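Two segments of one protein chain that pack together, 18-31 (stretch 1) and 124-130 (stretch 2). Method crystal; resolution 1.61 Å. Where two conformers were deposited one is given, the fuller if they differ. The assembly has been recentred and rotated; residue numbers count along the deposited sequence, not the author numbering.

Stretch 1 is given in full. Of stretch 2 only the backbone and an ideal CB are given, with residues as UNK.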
# COMPACT_ATOMS: atom_id res chain seq x y z
N ASN B 18 -23.56 11.21 -29.56
CA ASN B 18 -22.57 11.69 -28.61
C ASN B 18 -22.98 13.04 -28.04
O ASN B 18 -23.85 13.74 -28.60
CB ASN B 18 -21.18 11.79 -29.26
CG ASN B 18 -21.07 12.94 -30.21
OD1 ASN B 18 -20.91 14.08 -29.79
ND2 ASN B 18 -21.16 12.66 -31.52
N ASN B 19 -22.38 13.38 -26.90
CA ASN B 19 -22.57 14.67 -26.29
C ASN B 19 -21.35 15.59 -26.39
O ASN B 19 -21.25 16.57 -25.65
CB ASN B 19 -22.94 14.50 -24.81
CG ASN B 19 -24.32 13.98 -24.62
OD1 ASN B 19 -25.24 14.32 -25.37
ND2 ASN B 19 -24.51 13.15 -23.59
N TRP B 20 -20.43 15.32 -27.30
CA TRP B 20 -19.27 16.19 -27.46
C TRP B 20 -19.74 17.59 -27.85
O TRP B 20 -20.58 17.74 -28.74
CB TRP B 20 -18.31 15.65 -28.50
CG TRP B 20 -17.61 14.37 -28.11
CD1 TRP B 20 -18.03 13.44 -27.18
CD2 TRP B 20 -16.37 13.90 -28.63
NE1 TRP B 20 -17.11 12.40 -27.12
CE2 TRP B 20 -16.08 12.67 -28.00
CE3 TRP B 20 -15.47 14.40 -29.57
CZ2 TRP B 20 -14.92 11.94 -28.28
CZ3 TRP B 20 -14.33 13.67 -29.85
CH2 TRP B 20 -14.06 12.46 -29.22
N GLY B 21 -19.21 18.59 -27.17
CA GLY B 21 -19.59 19.97 -27.39
C GLY B 21 -20.91 20.43 -26.77
O GLY B 21 -21.19 21.63 -26.79
N LYS B 22 -21.71 19.51 -26.25
CA LYS B 22 -23.02 19.88 -25.68
C LYS B 22 -22.88 20.94 -24.60
O LYS B 22 -23.73 21.83 -24.45
CB LYS B 22 -23.73 18.65 -25.09
CG LYS B 22 -25.07 18.97 -24.42
CD LYS B 22 -25.88 17.72 -24.13
CE LYS B 22 -26.69 17.28 -25.34
NZ LYS B 22 -27.42 15.98 -25.10
N TRP B 23 -21.81 20.80 -23.82
CA TRP B 23 -21.53 21.72 -22.71
C TRP B 23 -20.25 22.50 -22.97
O TRP B 23 -19.59 22.97 -22.04
CB TRP B 23 -21.45 20.94 -21.40
CG TRP B 23 -22.69 20.14 -21.11
CD1 TRP B 23 -23.88 20.61 -20.67
CD2 TRP B 23 -22.84 18.72 -21.24
NE1 TRP B 23 -24.78 19.59 -20.52
CE2 TRP B 23 -24.16 18.41 -20.86
CE3 TRP B 23 -21.99 17.68 -21.64
CZ2 TRP B 23 -24.65 17.11 -20.85
CZ3 TRP B 23 -22.48 16.40 -21.65
CH2 TRP B 23 -23.79 16.12 -21.26
N GLY B 24 -19.91 22.65 -24.25
CA GLY B 24 -18.74 23.40 -24.67
C GLY B 24 -17.60 22.47 -25.00
O GLY B 24 -17.51 21.39 -24.45
N ASP B 25 -16.71 22.89 -25.89
CA ASP B 25 -15.62 22.02 -26.29
C ASP B 25 -14.47 21.99 -25.27
O ASP B 25 -13.53 21.23 -25.44
CB ASP B 25 -15.13 22.44 -27.68
CG ASP B 25 -16.15 22.09 -28.78
OD1 ASP B 25 -16.68 20.95 -28.76
OD2 ASP B 25 -16.44 22.94 -29.63
N ASP B 26 -14.58 22.75 -24.18
CA ASP B 26 -13.59 22.64 -23.10
C ASP B 26 -14.16 21.98 -21.85
O ASP B 26 -13.46 21.81 -20.85
CB ASP B 26 -13.00 24.02 -22.74
CG ASP B 26 -11.99 24.51 -23.77
OD1 ASP B 26 -11.33 23.67 -24.41
OD2 ASP B 26 -11.84 25.74 -23.92
N ASP B 27 -15.42 21.56 -21.90
CA ASP B 27 -16.04 20.86 -20.79
C ASP B 27 -15.30 19.59 -20.38
O ASP B 27 -14.87 18.80 -21.23
CB ASP B 27 -17.48 20.50 -21.12
CG ASP B 27 -18.12 19.69 -20.03
OD1 ASP B 27 -18.22 20.22 -18.90
OD2 ASP B 27 -18.51 18.53 -20.30
N GLN B 28 -15.18 19.39 -19.07
CA GLN B 28 -14.64 18.15 -18.52
C GLN B 28 -15.60 17.41 -17.61
O GLN B 28 -15.20 16.41 -17.02
CB GLN B 28 -13.35 18.43 -17.74
CG GLN B 28 -12.24 18.97 -18.60
CD GLN B 28 -10.94 19.11 -17.85
OE1 GLN B 28 -10.52 18.20 -17.15
NE2 GLN B 28 -10.30 20.26 -18.00
N ARG B 29 -16.85 17.88 -17.47
CA ARG B 29 -17.78 17.25 -16.53
C ARG B 29 -18.81 16.34 -17.18
O ARG B 29 -19.42 15.51 -16.50
CB ARG B 29 -18.49 18.33 -15.70
CG ARG B 29 -17.51 19.23 -14.97
CD ARG B 29 -18.19 20.23 -14.13
NE ARG B 29 -18.73 19.66 -12.90
CZ ARG B 29 -20.02 19.52 -12.61
NH1 ARG B 29 -20.98 19.86 -13.47
NH2 ARG B 29 -20.36 19.02 -11.42
N GLY B 30 -19.05 16.48 -18.47
CA GLY B 30 -19.99 15.59 -19.15
C GLY B 30 -21.39 15.66 -18.58
O GLY B 30 -21.91 16.74 -18.25
N ALA B 31 -22.01 14.49 -18.43
CA ALA B 31 -23.42 14.43 -18.06
C ALA B 31 -23.68 14.86 -16.62
O ALA B 31 -24.81 15.08 -16.22
CB ALA B 31 -23.97 13.02 -18.30
N UNK B 124 -8.09 6.85 -29.77
CA UNK B 124 -7.07 7.68 -29.15
C UNK B 124 -7.63 8.87 -28.39
O UNK B 124 -6.87 9.68 -27.87
CB UNK B 124 -6.10 8.18 -30.22
N UNK B 125 -8.95 8.97 -28.33
CA UNK B 125 -9.60 10.11 -27.69
C UNK B 125 -10.63 9.67 -26.67
O UNK B 125 -11.33 8.68 -26.86
CB UNK B 125 -10.26 11.00 -28.74
N UNK B 126 -10.70 10.46 -25.60
CA UNK B 126 -11.69 10.29 -24.55
C UNK B 126 -12.85 11.26 -24.78
O UNK B 126 -12.89 11.98 -25.79
CB UNK B 126 -11.06 10.51 -23.17
N UNK B 127 -13.80 11.28 -23.85
CA UNK B 127 -14.92 12.23 -23.90
C UNK B 127 -14.47 13.65 -24.32
O UNK B 127 -13.46 14.16 -23.85
CB UNK B 127 -15.60 12.29 -22.53
N UNK B 128 -15.24 14.25 -25.22
CA UNK B 128 -15.05 15.62 -25.68
C UNK B 128 -13.71 15.87 -26.36
O UNK B 128 -13.24 17.00 -26.46
CB UNK B 128 -15.20 16.58 -24.49
N UNK B 129 -13.12 14.80 -26.87
CA UNK B 129 -11.92 14.93 -27.67
C UNK B 129 -10.62 15.01 -26.87
O UNK B 129 -9.55 15.31 -27.44
CB UNK B 129 -12.04 16.18 -28.55
N UNK B 130 -10.71 14.73 -25.58
CA UNK B 130 -9.52 14.75 -24.73
C UNK B 130 -8.55 13.67 -25.22
O UNK B 130 -8.94 12.53 -25.40
CB UNK B 130 -9.89 14.53 -23.26

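Position 124 lies beyond the reach of stretch 1; almost any side chain would do. It is Glu 124, extended and making no contact here.

At position 125 CA-to-CB points toward stretch 1, and the ideal CB already lies 4.1 Å from CH2 of Trp 20. A small or medium residue would suit the place, polar or apolar. The deposited Ser 125 keeps its CB against the indole of Trp 20.

Position 126 directs its CB away, with nothing of stretch 1 within 5.5 Å. Leu 126 meets stretch 1 through its backbone, its O lying 3.2 Å from Trp 20 CZ2.

At position 127 CA-to-CB again points away, yet the CB is only 4.8 Å from Trp 20 NE1, and a long side chain could turn back past the indole toward stretch 1. Beyond it lie the Asp 27 carboxylate, the ring of Trp 23 and the CA of Gly 30. A long residue with a donor at its tip would fit: tyrosine, lysine or arginine. Tyr 127, with chi1 t, brings its ring beside Trp 20 (CD1 to CD1, 4.0 Å), the planes at 85°. Its OH donates to Asp 27 OD2 at 2.7 Å, an oxygen that also accepts from the N of Gly 30. The hydroxyl in turn accepts from water 1, which is anchored on Trp 23 N and Gly 24 O. Tyr 127 OH also sits at the edge of the Trp 23 ring, 3.3 Å from CE3.

Position 128 has positive phi (61/23), which glycine, asparagine and aspartate tolerate best. CA-to-CB points away overall although the CB touches stretch 1, so a short side chain must bend back. Its ideal CB is 4.0 Å from Asp 27 O and 4.9 Å from Trp 20 CG, and the turns of stretch 1 present both a backbone donor, Gly 21 N, and the carbonyls of Gly 24 and Asp 27. A short amide matches both needs, whereas a carboxylate could not donate to the carbonyls. The residue is Asn 128: OD1 accepts from Gly 21 N (3.0 Å), while ND2 donates to Gly 24 O (3.0 Å) and Asp 27 O (3.1 Å). One side chain thereby ties together consecutive turns.

At position 129 phi is positive again, and a CB would be jammed against the preceding carbonyl O while coming 3.6 Å from Trp 20 CZ3. Glycine is called for, and Gly 129 N lies over one face of the indole, 3.4 Å from Trp 20 CZ3.

Position 130 points sideways and its CB meets nothing of stretch 1; many residues would serve. It is Val 130.

Stretch 2 (124-130) ESLYNGV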
# COMPACT_ATOMS: atom_id res chain seq x y z
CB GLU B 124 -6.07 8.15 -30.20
CG GLU B 124 -5.28 6.98 -30.78
CD GLU B 124 -4.26 7.41 -31.83
OE1 GLU B 124 -4.19 8.61 -32.14
OE2 GLU B 124 -3.54 6.53 -32.34
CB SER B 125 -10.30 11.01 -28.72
OG SER B 125 -9.39 11.52 -29.69
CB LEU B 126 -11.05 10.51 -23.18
CG LEU B 126 -10.14 9.40 -22.65
CD1 LEU B 126 -8.75 9.45 -23.26
CD2 LEU B 126 -10.06 9.54 -21.16
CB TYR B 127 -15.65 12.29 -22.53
CG TYR B 127 -16.56 13.50 -22.45
CD1 TYR B 127 -17.71 13.58 -23.23
CD2 TYR B 127 -16.22 14.58 -21.67
CE1 TYR B 127 -18.50 14.72 -23.20
CE2 TYR B 127 -17.01 15.72 -21.64
CZ TYR B 127 -18.13 15.79 -22.41
OH TYR B 127 -18.88 16.94 -22.39
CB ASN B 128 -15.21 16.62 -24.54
CG ASN B 128 -15.95 17.88 -24.96
OD1 ASN B 128 -16.55 17.93 -26.03
ND2 ASN B 128 -15.87 18.91 -24.14
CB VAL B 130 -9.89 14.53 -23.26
CG1 VAL B 130 -8.66 14.26 -22.41
CG2 VAL B 130 -10.65 15.73 -22.74
O HOH W 1 -19.39 19.23 -24.08
O HOH W 2 -12.12 18.89 -24.83
O HOH W 3 -15.26 18.92 -28.37
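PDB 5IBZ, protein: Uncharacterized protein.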